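Local coordinates for protein LysR family transcriptional regulator (Vibrio vulnificus, PDB 5B7H) that probably acts as a DNA-binding transcription factor of the LysR family that senses hydrogen peroxide as OxyR proteins do, this chain being its regulatory domain, at residues H128-A132 with C133-D137; G173-N177 with Q178-V182; L71-P74 with V75-G79; L20-I23 with P24-P28. The protein carries 1 engineered substitution. All coordinates share one frame; numbering follows the deposited sequence.

Contact 1 of 4, residues H128-A132 with C133-D137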
ATOM      1  N   HIS A 128      13.690   3.252 -12.181  1.00 11.25           N
ATOM      2  CA  HIS A 128      14.829   3.663 -11.372  1.00 11.40           C
ATOM      3  C   HIS A 128      15.678   2.481 -10.948  1.00 11.13           C
ATOM      4  O   HIS A 128      16.912   2.560 -10.988  1.00 12.09           O
ATOM      5  CB  HIS A 128      14.340   4.408 -10.129  1.00 11.27           C
ATOM      6  CG  HIS A 128      13.783   5.750 -10.449  1.00 12.13           C
ATOM      7  ND1 HIS A 128      12.845   6.374  -9.665  1.00 12.20           N
ATOM      8  CD2 HIS A 128      14.058   6.604 -11.464  1.00 13.18           C
ATOM      9  CE1 HIS A 128      12.520   7.536 -10.207  1.00 13.30           C
ATOM     10  NE2 HIS A 128      13.270   7.713 -11.285  1.00 13.92           N
ATOM     11  N   ALA A 129      15.056   1.379 -10.557  1.00 11.75           N
ATOM     12  CA  ALA A 129      15.875   0.263 -10.080  1.00 11.69           C
ATOM     13  C   ALA A 129      16.620  -0.383 -11.235  1.00 12.31           C
ATOM     14  O   ALA A 129      17.794  -0.730 -11.101  1.00 12.47           O
ATOM     15  CB  ALA A 129      14.963  -0.779  -9.420  1.00 11.70           C
ATOM     16  N   VAL A 130      15.952  -0.573 -12.362  1.00 11.57           N
ATOM     17  CA  VAL A 130      16.601  -1.221 -13.509  1.00 15.09           C
ATOM     18  C   VAL A 130      17.806  -0.401 -13.979  1.00 15.23           C
ATOM     19  O   VAL A 130      18.865  -0.952 -14.305  1.00 17.34           O
ATOM     20  CB  VAL A 130      15.558  -1.461 -14.617  1.00 16.76           C
ATOM     21  CG1 VAL A 130      16.172  -1.826 -15.931  1.00 19.69           C
ATOM     22  CG2 VAL A 130      14.605  -2.580 -14.167  1.00 14.52           C
ATOM     23  N   SER A 131      17.670   0.927 -14.009  0.55 14.35           N
ATOM     24  CA  SER A 131      18.797   1.728 -14.474  0.55 15.66           C
ATOM     25  C   SER A 131      19.890   1.846 -13.419  0.55 16.92           C
ATOM     26  O   SER A 131      21.075   1.748 -13.745  0.55 17.94           O
ATOM     27  CB  SER A 131      18.329   3.114 -14.902  0.55 17.69           C
ATOM     28  OG  SER A 131      17.596   3.728 -13.873  0.55 18.89           O
ATOM     29  N   ALA A 132      19.525   2.110 -12.161  1.00 13.68           N
ATOM     30  CA  ALA A 132      20.533   2.314 -11.126  1.00 14.16           C
ATOM     31  C   ALA A 132      21.286   1.027 -10.830  1.00 16.12           C
ATOM     32  O   ALA A 132      22.485   1.064 -10.522  1.00 18.80           O
ATOM     33  CB  ALA A 132      19.819   2.782  -9.848  1.00 16.61           C
ATOM     34  N   CYS A 133      20.582  -0.111 -10.882  1.00 15.13           N
ATOM     35  CA  CYS A 133      21.189  -1.405 -10.585  1.00 16.67           C
ATOM     36  C   CYS A 133      21.678  -2.118 -11.833  1.00 21.08           C
ATOM     37  O   CYS A 133      22.162  -3.249 -11.735  1.00 20.37           O
ATOM     38  CB  CYS A 133      20.221  -2.310  -9.797  1.00 15.85           C
ATOM     39  SG  CYS A 133      19.652  -1.534  -8.286  1.00 16.04           S
ATOM     40  N   LYS A 134      21.584  -1.478 -12.992  1.00 18.21           N
ATOM     41  CA  LYS A 134      22.291  -1.926 -14.190  1.00 21.04           C
ATOM     42  C   LYS A 134      21.785  -3.268 -14.704  1.00 20.97           C
ATOM     43  O   LYS A 134      22.580  -4.101 -15.168  1.00 23.22           O
ATOM     44  CB  LYS A 134      23.812  -1.978 -13.956  1.00 22.75           C
ATOM     45  CG  LYS A 134      24.438  -0.641 -13.555  1.00 28.97           C
ATOM     46  CD  LYS A 134      24.078   0.386 -14.590  1.00 38.27           C
ATOM     47  CE  LYS A 134      25.303   1.073 -15.211  1.00 52.68           C
ATOM     48  NZ  LYS A 134      25.035   1.461 -16.654  1.00 51.50           N
ATOM     49  N   LEU A 135      20.478  -3.494 -14.645  1.00 18.40           N
ATOM     50  CA  LEU A 135      19.895  -4.714 -15.203  1.00 17.66           C
ATOM     51  C   LEU A 135      19.657  -4.453 -16.685  1.00 19.35           C
ATOM     52  O   LEU A 135      18.696  -3.779 -17.064  1.00 23.16           O
ATOM     53  CB  LEU A 135      18.597  -5.083 -14.465  1.00 16.05           C
ATOM     54  CG  LEU A 135      17.805  -6.277 -15.041  1.00 16.05           C
ATOM     55  CD1 LEU A 135      18.772  -7.477 -15.145  1.00 23.43           C
ATOM     56  CD2 LEU A 135      16.608  -6.579 -14.180  1.00 18.14           C
ATOM     57  N   THR A 136      20.524  -5.004 -17.540  1.00 19.65           N
ATOM     58  CA  THR A 136      20.352  -4.814 -18.966  1.00 23.12           C
ATOM     59  C   THR A 136      19.851  -6.053 -19.690  1.00 29.03           C
ATOM     60  O   THR A 136      19.412  -5.938 -20.836  1.00 30.33           O
ATOM     61  CB  THR A 136      21.665  -4.334 -19.590  1.00 22.72           C
ATOM     62  OG1 THR A 136      22.659  -5.339 -19.393  1.00 27.74           O
ATOM     63  CG2 THR A 136      22.130  -3.053 -18.898  1.00 30.75           C
ATOM     64  N   ASP A 137      19.860  -7.225 -19.051  1.00 19.70           N
ATOM     65  CA  ASP A 137      19.424  -8.455 -19.722  1.00 23.02           C
ATOM     66  C   ASP A 137      17.932  -8.670 -19.507  1.00 21.46           C
ATOM     67  O   ASP A 137      17.514  -9.168 -18.453  1.00 19.38           O
ATOM     68  CB  ASP A 137      20.206  -9.655 -19.218  1.00 29.59           C
ATOM     69  CG  ASP A 137      19.908 -10.923 -20.014  1.00 26.09           C
ATOM     70  OD1 ASP A 137      20.637 -11.920 -19.807  1.00 28.98           O
ATOM     71  OD2 ASP A 137      18.969 -10.930 -20.866  1.00 25.68           O
TER
HETATM   72  O   HOH W   1      19.513  -0.967 -17.450  1.00 29.82           O
HETATM   73  O   HOH W   2      22.175   2.098 -16.158  1.00 45.01           O
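V130 and L135 meet on the flank of a helix end. V130 CG1 lies 3.4 Å from L135 O, a methyl against a carbonyl oxygen, and makes a loose apolar touch with L135 CB at 4.3 Å. Because CG1 stands opposite the backbone N about the first torsion (chi1 167°), this branch swings to the side of its own carbonyl and follows the chain as it leaves the helix. That carbonyl is in use as well: V130 O accepts from L135 N at 3.0 Å, and one water donates to both V130 O and L135 O, bridging the two carbonyls. One residue earlier, C133 N donates to A129 O over 2.9 Å, the last regular helical bond, and C133 SG rests against the same oxygen at 3.5 Å. The bond from L135 N to V130 O, with the left-handed backbone of K134 (phi 66°), makes a Schellman motif that ends helix 124-132; the inner bond of the motif, K134 N to S131 O, is weak at 3.4 Å. The lysine chain, bent beyond CG, curls back so that CD sits beside S131 O, and a water that donates to S131 O accepts from K134 NZ at 3.0 Å, an exposed bridge over the helix end. The inner side is closed by the body of the domain. C133 packs on F90 of strand 81-95, on F164 of strand 163-166 and on P185 and A190 of strand 180-198, while C133 O accepts from Y108 OH. L135 turns its side chain onto Y108, V116 and I141 of the loops and also reaches F164.

Contact 2 of 4, residues G173-N177 with Q178-V182; sequences GLLDN and QNLVV
L175 O is gripped from two directions: Q178 N donates to it at 3.1 Å, and a water donates to it at 2.8 Å. The same water accepts from L180 N at 3.0 Å and so ties the turn to the first residue of strand 180-198. The bond from Q178 N closes a type II turn from L175 to Q178, which overlaps a type I turn from G173 to D176. Q178 then reaches back over the pair of turns. With CG lying opposite its own carbonyl carbon (chi1 -56°) and the chain extended beyond, NE2 comes to L174 O at 3.0 Å; NE2 lies in the plane of the L174 carbonyl, and L174 O is only 2° out of the Q178 amide plane. Apolar branches meet on another part of the bend. L175 crosses L180 and V182 at about right angles, its CD2 3.8 Å from L180 CD1 and its CD1 a tight 3.5 Å from V182 CG2. G173, at positive phi, ends helix 167-171 in a Schellman motif. Q178 also packs on V153 and Q154 of helix 149-157 and on C32 of the second subunit. The two amide donors of Q178, backbone and side chain, thus satisfy successive carbonyls, which probably stiffens this surface connection between helix and strand.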
ATOM      1  N   GLY A 173       9.661  -1.985   7.955  1.00 10.33           N
ATOM      2  CA  GLY A 173       9.156  -3.301   8.299  1.00 10.08           C
ATOM      3  C   GLY A 173       8.469  -4.087   7.195  1.00 10.16           C
ATOM      4  O   GLY A 173       7.764  -5.053   7.503  1.00 11.41           O
ATOM      5  N   LEU A 174       8.606  -3.682   5.930  1.00  9.40           N
ATOM      6  CA  LEU A 174       7.860  -4.352   4.864  1.00  9.84           C
ATOM      7  C   LEU A 174       8.190  -5.844   4.838  1.00  8.38           C
ATOM      8  O   LEU A 174       7.312  -6.669   4.465  1.00 10.69           O
ATOM      9  CB  LEU A 174       8.201  -3.696   3.512  1.00  9.72           C
ATOM     10  CG  LEU A 174       7.392  -4.271   2.326  1.00 12.76           C
ATOM     11  CD1 LEU A 174       5.916  -3.898   2.444  1.00 14.23           C
ATOM     12  CD2 LEU A 174       8.007  -3.695   1.048  1.00 15.20           C
ATOM     13  N   LEU A 175       9.436  -6.210   5.204  1.00  8.46           N
ATOM     14  CA  LEU A 175       9.818  -7.615   5.102  1.00  8.16           C
ATOM     15  C   LEU A 175       9.499  -8.419   6.352  1.00 10.13           C
ATOM     16  O   LEU A 175       9.703  -9.644   6.350  1.00 10.99           O
ATOM     17  CB  LEU A 175      11.314  -7.757   4.802  1.00 10.13           C
ATOM     18  CG  LEU A 175      11.835  -6.795   3.729  1.00 12.78           C
ATOM     19  CD1 LEU A 175      13.300  -7.100   3.495  1.00 12.91           C
ATOM     20  CD2 LEU A 175      11.078  -6.865   2.438  1.00 11.04           C
ATOM     21  N   ASP A 176       8.963  -7.799   7.383  1.00  8.95           N
ATOM     22  CA  ASP A 176       8.751  -8.520   8.652  1.00  9.22           C
ATOM     23  C   ASP A 176       7.891  -9.767   8.452  1.00  9.65           C
ATOM     24  O   ASP A 176       6.847  -9.769   7.750  1.00 10.66           O
ATOM     25  CB  ASP A 176       8.014  -7.633   9.640  1.00 13.70           C
ATOM     26  CG  ASP A 176       8.926  -6.631  10.326  1.00 19.35           C
ATOM     27  OD1 ASP A 176      10.178  -6.738  10.221  1.00 17.00           O
ATOM     28  OD2 ASP A 176       8.354  -5.727  10.998  1.00 24.33           O
ATOM     29  N   ASN A 177       8.348 -10.852   9.069  1.00  9.87           N
ATOM     30  CA  ASN A 177       7.608 -12.109   9.108  1.00  8.85           C
ATOM     31  C   ASN A 177       7.431 -12.769   7.731  1.00  8.61           C
ATOM     32  O   ASN A 177       6.668 -13.746   7.614  1.00 11.68           O
ATOM     33  CB  ASN A 177       6.267 -11.972   9.867  1.00  9.05           C
ATOM     34  CG  ASN A 177       6.482 -11.648  11.281  1.00 11.15           C
ATOM     35  OD1 ASN A 177       7.303 -12.286  11.908  1.00 13.36           O
ATOM     36  ND2 ASN A 177       5.741 -10.681  11.818  1.00 14.83           N
ATOM     37  N   GLN A 178       8.196 -12.356   6.727  1.00  8.01           N
ATOM     38  CA  GLN A 178       8.101 -12.987   5.406  1.00  8.55           C
ATOM     39  C   GLN A 178       9.293 -13.846   5.065  1.00  8.86           C
ATOM     40  O   GLN A 178       9.361 -14.367   3.954  1.00 10.66           O
ATOM     41  CB  GLN A 178       7.884 -11.922   4.315  1.00  9.32           C
ATOM     42  CG  GLN A 178       6.632 -11.081   4.634  1.00 10.43           C
ATOM     43  CD  GLN A 178       6.046 -10.475   3.383  1.00 15.29           C
ATOM     44  OE1 GLN A 178       5.514 -11.201   2.561  1.00 12.82           O
ATOM     45  NE2 GLN A 178       6.169  -9.144   3.223  1.00 10.87           N
ATOM     46  N   ASN A 179      10.231 -14.010   6.005  0.59  9.26           N
ATOM     47  CA  ASN A 179      11.383 -14.916   5.878  0.59 10.32           C
ATOM     48  C   ASN A 179      12.238 -14.614   4.639  0.59 10.00           C
ATOM     49  O   ASN A 179      12.627 -15.529   3.913  0.59 10.76           O
ATOM     50  CB  ASN A 179      10.916 -16.380   5.915  0.59 11.17           C
ATOM     51  CG  ASN A 179      11.972 -17.303   6.428  0.59 10.90           C
ATOM     52  OD1 ASN A 179      13.010 -16.849   6.893  0.59 16.31           O
ATOM     53  ND2 ASN A 179      11.742 -18.597   6.328  0.59 15.70           N
ATOM     54  N   LEU A 180      12.579 -13.329   4.430  1.00 10.43           N
ATOM     55  CA  LEU A 180      13.351 -12.859   3.285  1.00 10.25           C
ATOM     56  C   LEU A 180      14.774 -12.527   3.710  1.00 12.72           C
ATOM     57  O   LEU A 180      15.085 -12.340   4.901  1.00 17.28           O
ATOM     58  CB  LEU A 180      12.722 -11.599   2.681  1.00 10.90           C
ATOM     59  CG  LEU A 180      11.284 -11.881   2.210  1.00 11.45           C
ATOM     60  CD1 LEU A 180      10.581 -10.591   1.915  1.00 12.21           C
ATOM     61  CD2 LEU A 180      11.335 -12.763   0.990  1.00 15.69           C
ATOM     62  N   VAL A 181      15.663 -12.523   2.718  1.00 11.70           N
ATOM     63  CA  VAL A 181      17.073 -12.171   2.888  1.00 12.28           C
ATOM     64  C   VAL A 181      17.339 -10.943   2.041  1.00 13.83           C
ATOM     65  O   VAL A 181      16.934 -10.896   0.873  1.00 12.38           O
ATOM     66  CB  VAL A 181      17.988 -13.321   2.442  1.00 14.78           C
ATOM     67  CG1 VAL A 181      19.447 -12.885   2.571  1.00 17.35           C
ATOM     68  CG2 VAL A 181      17.722 -14.549   3.345  1.00 20.53           C
ATOM     69  N   VAL A 182      18.017  -9.956   2.621  1.00 13.71           N
ATOM     70  CA  VAL A 182      18.360  -8.709   1.948  1.00 13.36           C
ATOM     71  C   VAL A 182      19.788  -8.812   1.429  1.00 14.58           C
ATOM     72  O   VAL A 182      20.717  -9.135   2.185  1.00 17.17           O
ATOM     73  CB  VAL A 182      18.218  -7.529   2.922  1.00 12.32           C
ATOM     74  CG1 VAL A 182      18.669  -6.242   2.264  1.00 15.35           C
ATOM     75  CG2 VAL A 182      16.761  -7.430   3.353  1.00 13.40           C
TER
HETATM   76  O   HOH W   3      12.019 -11.153   6.352  1.00 14.03           O

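Contact 3 of 4, residues L71-P74 with V75-G79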
ATOM      1  N   LEU A  71       8.345  12.967  -4.786  1.00  8.05           N
ATOM      2  CA  LEU A  71       8.521  12.028  -5.884  1.00  8.16           C
ATOM      3  C   LEU A  71       9.880  11.369  -5.773  1.00  8.14           C
ATOM      4  O   LEU A  71      10.791  11.861  -5.108  1.00  9.47           O
ATOM      5  CB  LEU A  71       8.477  12.771  -7.248  1.00 10.48           C
ATOM      6  CG  LEU A  71       7.183  13.503  -7.659  1.00  8.22           C
ATOM      7  CD1 LEU A  71       7.274  14.020  -9.068  1.00 12.58           C
ATOM      8  CD2 LEU A  71       6.006  12.545  -7.549  1.00 11.31           C
ATOM      9  N   ALA A  72      10.005  10.231  -6.456  1.00  8.02           N
ATOM     10  CA  ALA A  72      11.324   9.709  -6.825  1.00  7.45           C
ATOM     11  C   ALA A  72      11.782  10.356  -8.136  1.00  7.65           C
ATOM     12  O   ALA A  72      11.008  10.466  -9.096  1.00  8.62           O
ATOM     13  CB  ALA A  72      11.273   8.180  -6.946  1.00  9.10           C
ATOM     14  N   LEU A  73      13.030  10.834  -8.144  1.00  9.46           N
ATOM     15  CA  LEU A  73      13.586  11.520  -9.299  1.00 11.88           C
ATOM     16  C   LEU A  73      14.768  10.722  -9.849  1.00 12.98           C
ATOM     17  O   LEU A  73      15.410   9.970  -9.115  1.00 12.35           O
ATOM     18  CB  LEU A  73      14.037  12.934  -8.893  1.00 11.70           C
ATOM     19  CG  LEU A  73      12.904  13.868  -8.424  1.00 15.27           C
ATOM     20  CD1 LEU A  73      13.583  15.236  -8.097  1.00 16.06           C
ATOM     21  CD2 LEU A  73      11.764  14.075  -9.425  1.00 18.89           C
ATOM     22  N   PRO A  74      15.092  10.858 -11.142  1.00 12.38           N
ATOM     23  CA  PRO A  74      14.474  11.752 -12.103  1.00 11.18           C
ATOM     24  C   PRO A  74      13.255  11.164 -12.761  1.00 13.22           C
ATOM     25  O   PRO A  74      13.165   9.935 -13.079  1.00 13.74           O
ATOM     26  CB  PRO A  74      15.578  11.932 -13.153  1.00 14.74           C
ATOM     27  CG  PRO A  74      16.298  10.594 -13.157  1.00 15.60           C
ATOM     28  CD  PRO A  74      16.242  10.105 -11.712  1.00 13.95           C
ATOM     29  N   VAL A  75      12.294  12.051 -12.991  1.00 12.63           N
ATOM     30  CA  VAL A  75      11.138  11.791 -13.854  1.00 13.83           C
ATOM     31  C   VAL A  75      10.904  13.097 -14.614  1.00 17.77           C
ATOM     32  O   VAL A  75      11.463  14.132 -14.278  1.00 18.74           O
ATOM     33  CB  VAL A  75       9.879  11.341 -13.099  1.00 14.21           C
ATOM     34  CG1 VAL A  75      10.096   9.968 -12.447  1.00 15.09           C
ATOM     35  CG2 VAL A  75       9.496  12.326 -11.993  1.00 14.77           C
ATOM     36  N   GLU A  76      10.171  13.031 -15.721  0.54 23.01           N
ATOM     37  CA  GLU A  76       9.963  14.248 -16.509  0.54 22.26           C
ATOM     38  C   GLU A  76       9.056  15.204 -15.732  0.54 17.87           C
ATOM     39  O   GLU A  76       7.907  14.885 -15.434  0.54 21.25           O
ATOM     40  CB  GLU A  76       9.338  13.921 -17.864  0.54 25.10           C
ATOM     41  CG  GLU A  76      10.218  14.161 -19.072  0.54 32.26           C
ATOM     42  CD  GLU A  76      10.804  15.575 -19.172  0.54 33.31           C
ATOM     43  OE1 GLU A  76      10.266  16.549 -18.602  0.54 38.05           O
ATOM     44  OE2 GLU A  76      11.822  15.716 -19.864  0.54 26.79           O
ATOM     45  N   ILE A  77       9.593  16.373 -15.399  1.00 18.01           N
ATOM     46  CA  ILE A  77       8.923  17.435 -14.634  1.00 19.16           C
ATOM     47  C   ILE A  77       9.185  18.810 -15.249  1.00 21.14           C
ATOM     48  O   ILE A  77       9.340  19.809 -14.529  1.00 16.07           O
ATOM     49  CB  ILE A  77       9.302  17.421 -13.135  1.00 15.00           C
ATOM     50  CG1 ILE A  77      10.806  17.487 -12.974  1.00 14.90           C
ATOM     51  CG2 ILE A  77       8.715  16.194 -12.421  1.00 14.62           C
ATOM     52  CD1 ILE A  77      11.223  17.577 -11.474  1.00 14.15           C
ATOM     53  N   ASP A  78       9.219  18.889 -16.581  1.00 18.91           N
ATOM     54  CA  ASP A  78       9.422  20.177 -17.229  1.00 19.19           C
ATOM     55  C   ASP A  78       8.454  21.211 -16.669  1.00 17.09           C
ATOM     56  O   ASP A  78       7.250  20.961 -16.541  1.00 17.07           O
ATOM     57  CB  ASP A  78       9.212  20.028 -18.752  1.00 23.67           C
ATOM     58  CG  ASP A  78       9.495  21.337 -19.539  1.00 37.11           C
ATOM     59  OD1 ASP A  78      10.524  21.409 -20.240  1.00 26.78           O
ATOM     60  OD2 ASP A  78       8.666  22.286 -19.500  1.00 34.61           O
ATOM     61  N   GLY A  79       8.979  22.396 -16.421  1.00 14.79           N
ATOM     62  CA  GLY A  79       8.178  23.532 -16.020  1.00 15.93           C
ATOM     63  C   GLY A  79       7.922  23.606 -14.522  1.00 14.54           C
ATOM     64  O   GLY A  79       7.422  24.639 -14.051  1.00 16.14           O
TER
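V75 turns back on the end of strand 68-73, which it has just left. Its CB lies against the carbonyl of P74, 3.6 Å from P74 O. Beyond CB the branches part. CG1, opposite the carbonyl carbon of V75 (chi1 -66°), comes closer still to P74 O, at 3.1 Å, and stands 3.5 Å from A72 O, so it is set beside two peptide oxygens. CG2 takes the crowded position between the backbone N and the carbonyl carbon and is the branch that faces the leucines: it stands 3.8 Å from L73 CD2 and 4.0 Å from L71 CD1. Both leucines cross the valine at about a right angle. I77, two residues on, also reaches both leucines, with CD1 at 4.1 Å from L73 CD2 and CG2 at 4.2 Å from L71 CD1. The peptide bond before P74 is cis, which probably helps turn the chain as it leaves the end of the strand. Around this patch L71 also packs on L57 and I77 on L58 of helix 54-62, and L73 on V84 of strand 81-95. No hydrogen bond joins 71-74 to 75-79, so this corner is probably held mainly by apolar packing between the branched side chains of the strand end and those of the loop that follows.

Contact 4 of 4, residues L20-I23 with P24-P28; sequences LGCI and PTIAP. With SO4 (sulfate ion), chain C.
I23 and I26 form the apolar centre of this turn: their side chains cross obliquely, with I23 CG1 3.7 Å from I26 CD1. C22 SG lies against the CG2 branch of I26, 3.5 Å from that carbon, and its first torsion (chi1 -171°), which sets sulfur opposite the backbone N, also brings it alongside A27 CB at 3.9 Å. The CB of I23 sits tight against CD of the next residue, P24, at 3.4 Å. Outside this cluster I23 O takes two backbone donors, I26 N at 3.0 Å and A27 N at 2.9 Å; the first comes from above the carbonyl plane, the second nearly straight on (C=O...N 175°). Further out, T25 holds sulfate oxygen O3 with two bonds, from T25 N at 2.9 Å and T25 OG1 at 2.7 Å. The hydroxyl also bonds R192 NH1. The anion, probably from the crystallisation liquor, is also bonded by H123 ND1, S124 N and L125 N, at the start of helix 124-132; S124 is engineered and lies where OxyR proteins are expected to carry their peroxide-sensing cysteine. The turn leads from strand 16-22, which lies in the sheet between 45-51 and 68-73, into helix 27-41, the first connection of a beta-alpha-beta unit. I23 covers L71 and A72 of the neighbouring strand and L57 of helix 54-62, while A27 O accepts from Q154 NE2 of the second subunit.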
ATOM      1  N   LEU A  20      -0.512  17.556  -0.199  1.00  7.54           N
ATOM      2  CA  LEU A  20       0.757  16.950  -0.603  1.00  7.37           C
ATOM      3  C   LEU A  20       0.474  15.614  -1.272  1.00  6.82           C
ATOM      4  O   LEU A  20      -0.257  14.791  -0.720  1.00  7.87           O
ATOM      5  CB  LEU A  20       1.686  16.758   0.630  1.00  7.79           C
ATOM      6  CG  LEU A  20       3.057  16.158   0.325  1.00  9.05           C
ATOM      7  CD1 LEU A  20       4.078  16.749   1.370  1.00 12.88           C
ATOM      8  CD2 LEU A  20       3.043  14.642   0.403  1.00  8.11           C
ATOM      9  N   GLY A  21       1.076  15.388  -2.435  1.00  8.37           N
ATOM     10  CA  GLY A  21       0.945  14.143  -3.165  1.00  7.00           C
ATOM     11  C   GLY A  21       2.231  13.344  -3.040  1.00  7.21           C
ATOM     12  O   GLY A  21       3.323  13.906  -2.985  1.00  8.10           O
ATOM     13  N   CYS A  22       2.101  12.031  -3.069  1.00  6.76           N
ATOM     14  CA  CYS A  22       3.268  11.179  -2.953  1.00  6.57           C
ATOM     15  C   CYS A  22       3.014   9.841  -3.634  1.00  7.39           C
ATOM     16  O   CYS A  22       1.873   9.374  -3.677  1.00  7.24           O
ATOM     17  CB  CYS A  22       3.546  10.977  -1.458  1.00  8.17           C
ATOM     18  SG  CYS A  22       5.128  10.133  -1.068  1.00  9.13           S
ATOM     19  N   ILE A  23       4.065   9.249  -4.203  1.00  7.20           N
ATOM     20  CA  ILE A  23       3.952   7.987  -4.956  1.00  8.50           C
ATOM     21  C   ILE A  23       3.823   6.758  -4.064  1.00  8.09           C
ATOM     22  O   ILE A  23       4.258   6.754  -2.894  1.00  7.43           O
ATOM     23  CB  ILE A  23       5.126   7.801  -5.939  1.00  8.13           C
ATOM     24  CG1 ILE A  23       6.445   7.794  -5.196  1.00  8.62           C
ATOM     25  CG2 ILE A  23       5.072   8.940  -7.005  1.00 10.14           C
ATOM     26  CD1 ILE A  23       7.616   7.404  -6.139  1.00  7.29           C
ATOM     27  N   PRO A  24       3.251   5.671  -4.596  1.00  7.08           N
ATOM     28  CA  PRO A  24       2.985   4.502  -3.747  1.00  8.21           C
ATOM     29  C   PRO A  24       4.214   3.846  -3.128  1.00  8.01           C
ATOM     30  O   PRO A  24       4.047   3.204  -2.093  1.00 10.11           O
ATOM     31  CB  PRO A  24       2.272   3.529  -4.698  1.00  9.91           C
ATOM     32  CG  PRO A  24       1.642   4.419  -5.700  1.00  9.08           C
ATOM     33  CD  PRO A  24       2.643   5.530  -5.928  1.00  9.64           C
ATOM     34  N   THR A  25       5.414   3.921  -3.729  1.00  7.46           N
ATOM     35  CA  THR A  25       6.592   3.280  -3.109  1.00  6.38           C
ATOM     36  C   THR A  25       7.337   4.212  -2.165  1.00  7.05           C
ATOM     37  O   THR A  25       8.443   3.865  -1.707  1.00  8.66           O
ATOM     38  CB  THR A  25       7.549   2.712  -4.168  1.00  8.94           C
ATOM     39  OG1 THR A  25       8.067   3.755  -5.011  1.00  9.13           O
ATOM     40  CG2 THR A  25       6.827   1.653  -5.017  1.00  8.33           C
ATOM     41  N   ILE A  26       6.793   5.404  -1.882  1.00  7.32           N
ATOM     42  CA  ILE A  26       7.317   6.281  -0.844  1.00  6.47           C
ATOM     43  C   ILE A  26       6.284   6.495   0.252  1.00  8.44           C
ATOM     44  O   ILE A  26       6.609   6.409   1.442  1.00  8.03           O
ATOM     45  CB  ILE A  26       7.773   7.647  -1.422  1.00  6.45           C
ATOM     46  CG1 ILE A  26       8.910   7.469  -2.441  1.00  7.51           C
ATOM     47  CG2 ILE A  26       8.190   8.575  -0.270  1.00  7.26           C
ATOM     48  CD1 ILE A  26       9.289   8.807  -3.104  1.00  9.19           C
ATOM     49  N   ALA A  27       5.026   6.735  -0.135  1.00  9.32           N
ATOM     50  CA  ALA A  27       4.001   7.209   0.806  1.00  7.76           C
ATOM     51  C   ALA A  27       3.844   6.360   2.064  1.00  7.96           C
ATOM     52  O   ALA A  27       3.795   6.950   3.161  1.00 10.43           O
ATOM     53  CB  ALA A  27       2.657   7.369   0.088  1.00 10.20           C
ATOM     54  N   PRO A  28       3.772   5.024   1.990  1.00  8.62           N
ATOM     55  CA  PRO A  28       3.529   4.235   3.213  1.00  8.90           C
ATOM     56  C   PRO A  28       4.680   4.317   4.191  1.00 12.36           C
ATOM     57  O   PRO A  28       4.498   3.901   5.331  1.00 14.37           O
ATOM     58  CB  PRO A  28       3.391   2.799   2.703  1.00  9.42           C
ATOM     59  CG  PRO A  28       3.145   2.912   1.237  1.00 16.85           C
ATOM     60  CD  PRO A  28       3.878   4.168   0.794  1.00 10.44           C
TER
HETATM   61  S   SO4 C 401       5.824   3.948  -7.819  1.00 16.69           S
HETATM   62  O1  SO4 C 401       5.974   5.105  -8.802  1.00 23.82           O
HETATM   63  O2  SO4 C 401       6.854   2.950  -8.204  1.00 14.54           O
HETATM   64  O3  SO4 C 401       5.986   4.492  -6.483  1.00 12.97           O
HETATM   65  O4  SO4 C 401       4.494   3.396  -7.963  1.00 21.18           O

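Contacts 3 and 4 lie side by side, centres 14 Å apart, on the adjacent strands 68-73 and 16-22; I23 CD1 and I26 CD1 each come to 3.7 Å from A72 N. Contact 1 joins this group through H128 NE2, 2.9 Å from P74 O in a probable hydrogen bond, although its centre is 18 Å from that of contact 3. Helix 124-132 thus meets contact 3 along one side, ends in contact 1, and offers its first backbone amides to the sulfate held by contact 4. Contact 2 stands apart, about 7 Å from contact 4 by nearest atoms and about 15 Å from contact 3; like contact 4 it touches the second subunit, so these two border the dimer interface.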